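MgGH51 (Meripilus giganteus, PDB 6ZPV) hydrolyses terminal alpha-L-arabinofuranosyl residues from arabinose-containing glycans, as a fungal glycosidase of family GH51. Local coordinates at residues A[287-292]-A[310-315]. Sequence-based numbering, arbitrary orientation.
With NAG (2-acetamido-2-deoxy-beta-D-glucopyranose), chain D.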
# COMPACT_ATOMS: atom_id res chain seq x y z
N MET A 287 -6.11 11.30 2.80
CA MET A 287 -7.19 10.55 2.17
C MET A 287 -7.68 11.26 0.91
O MET A 287 -8.04 12.44 0.95
CB MET A 287 -8.34 10.38 3.14
CG MET A 287 -9.46 9.52 2.57
SD MET A 287 -10.82 9.17 3.70
CE MET A 287 -11.57 10.78 3.78
N ALA A 288 -7.70 10.54 -0.19
CA ALA A 288 -8.22 11.07 -1.45
C ALA A 288 -9.75 10.84 -1.53
O ALA A 288 -10.29 9.86 -1.02
CB ALA A 288 -7.55 10.45 -2.64
N VAL A 289 -10.38 11.82 -2.20
CA VAL A 289 -11.78 11.72 -2.62
C VAL A 289 -11.85 11.80 -4.14
O VAL A 289 -11.13 12.56 -4.78
CB VAL A 289 -12.69 12.78 -1.96
CG1 VAL A 289 -12.76 12.56 -0.48
CG2 VAL A 289 -12.29 14.22 -2.27
N TRP A 290 -12.76 11.02 -4.70
CA TRP A 290 -13.05 11.07 -6.14
C TRP A 290 -13.63 12.43 -6.48
O TRP A 290 -14.45 12.99 -5.72
CB TRP A 290 -14.02 9.92 -6.47
CG TRP A 290 -14.13 9.71 -7.96
CD1 TRP A 290 -13.26 8.97 -8.72
CD2 TRP A 290 -15.12 10.20 -8.87
NE1 TRP A 290 -13.61 8.98 -10.03
CE2 TRP A 290 -14.77 9.73 -10.16
CE3 TRP A 290 -16.32 10.90 -8.73
CZ2 TRP A 290 -15.55 9.95 -11.29
CZ3 TRP A 290 -17.12 11.14 -9.82
CH2 TRP A 290 -16.74 10.66 -11.11
N ALA A 291 -13.22 12.98 -7.63
CA ALA A 291 -13.46 14.42 -7.91
C ALA A 291 -14.10 14.66 -9.27
O ALA A 291 -13.99 15.76 -9.78
CB ALA A 291 -12.18 15.21 -7.74
N GLY A 292 -14.83 13.70 -9.80
CA GLY A 292 -15.59 13.93 -11.05
C GLY A 292 -14.87 13.62 -12.33
O GLY A 292 -15.33 14.00 -13.40
N GLN A 310 -21.65 15.18 -2.28
CA GLN A 310 -22.22 14.63 -1.04
C GLN A 310 -21.56 13.30 -0.68
O GLN A 310 -21.34 13.03 0.51
CB GLN A 310 -23.74 14.46 -1.21
CG GLN A 310 -24.38 13.95 0.09
CD GLN A 310 -24.21 14.90 1.26
OE1 GLN A 310 -23.72 14.49 2.39
NE2 GLN A 310 -24.58 16.13 1.07
N GLN A 311 -21.23 12.45 -1.67
CA GLN A 311 -20.59 11.15 -1.35
C GLN A 311 -19.24 11.40 -0.70
O GLN A 311 -18.88 10.64 0.23
CB GLN A 311 -20.49 10.32 -2.62
CG GLN A 311 -19.90 8.93 -2.36
CD GLN A 311 -20.10 7.99 -3.50
OE1 GLN A 311 -20.10 8.44 -4.68
NE2 GLN A 311 -20.23 6.69 -3.26
N ALA A 312 -18.50 12.43 -1.14
CA ALA A 312 -17.22 12.75 -0.50
C ALA A 312 -17.42 13.28 0.92
O ALA A 312 -16.62 12.95 1.81
CB ALA A 312 -16.46 13.76 -1.33
N ILE A 313 -18.46 14.10 1.15
CA ILE A 313 -18.80 14.50 2.53
C ILE A 313 -19.11 13.28 3.40
O ILE A 313 -18.62 13.18 4.54
CB ILE A 313 -19.95 15.51 2.50
CG1 ILE A 313 -19.50 16.84 1.90
CG2 ILE A 313 -20.53 15.72 3.89
CD1 ILE A 313 -20.60 17.80 1.58
N ASP A 314 -19.90 12.34 2.86
CA ASP A 314 -20.23 11.11 3.58
C ASP A 314 -18.96 10.35 3.95
O ASP A 314 -18.82 9.88 5.09
CB ASP A 314 -21.13 10.23 2.72
CG ASP A 314 -22.52 10.76 2.41
OD1 ASP A 314 -22.98 11.70 3.09
OD2 ASP A 314 -23.10 10.21 1.43
N GLN A 315 -18.03 10.22 3.00
CA GLN A 315 -16.76 9.52 3.24
C GLN A 315 -15.99 10.13 4.42
O GLN A 315 -15.49 9.43 5.28
CB GLN A 315 -15.94 9.59 1.94
CG GLN A 315 -14.60 8.88 2.01
CD GLN A 315 -13.83 9.00 0.71
OE1 GLN A 315 -14.43 9.10 -0.37
NE2 GLN A 315 -12.48 8.96 0.80
C1 NAG D . -22.62 3.96 -2.37
C2 NAG D . -23.58 2.97 -3.00
C3 NAG D . -24.11 3.55 -4.31
C4 NAG D . -24.72 4.94 -4.09
C5 NAG D . -23.67 5.84 -3.41
C6 NAG D . -24.25 7.25 -3.05
C7 NAG D . -23.43 0.56 -2.59
C8 NAG D . -22.75 -0.72 -2.91
N2 NAG D . -22.99 1.66 -3.22
O3 NAG D . -25.10 2.67 -4.90
O4 NAG D . -25.02 5.49 -5.38
O5 NAG D . -23.31 5.23 -2.18
O6 NAG D . -23.24 8.13 -2.47
O7 NAG D . -24.38 0.60 -1.88
O HOH W 1 -13.77 8.98 -3.16
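The carboxamide of Gln315 reaches from its helix to the end of a barrel strand, where NE2 donates to the carbonyl O of Ala288 at 3.0 Å. The acceptor lies close to the amide plane. A second, weak bond runs from the same nitrogen to SD of Met287, 3.3 Å away but nearly straight at 167°. CG of Gln315 is anti to the backbone N (chi1 -179°), and the chain extended beyond it brings the amide tip to tip with Met287, whose CE also touches NE2. On the other branch of the amide, OE1 accepts from a water at 2.9 Å, and this water in turn accepts from the backbone N of Trp290. Both ends of the buried carboxamide are therefore engaged, which fixes its rotation. CG1 of Val289 packs beside the amide, while CB of Val289 rests on CB of Ala312 at 3.9 Å; these two residues are the pair with the nearest CA atoms. An alanine at Gln315 would probably leave the Ala288 carbonyl and the bridging water without their side-chain partner and open a gap beside the Met287 thioether. One turn back on the helix, Gln311 faces a bound N-acetylglucosamine, its CD 3.3 Å from the sugar O6, and its amide is held by Arg241, Gln243 and Asn245. Trp242 and Trp244 pack on Gln315 from a neighbouring loop, and Leu370 of helix 359-373 touches Ala312. The arrangement is the strand-to-helix packing of a beta/alpha barrel, as expected for a GH51 catalytic domain: strand 284-289, between parallel strands 224-227 and 345-348, is backed by helix 306-320, and the axes of segments 287-289 and 310-315 run nearly antiparallel (159°), 9.5 Å apart at closest approach.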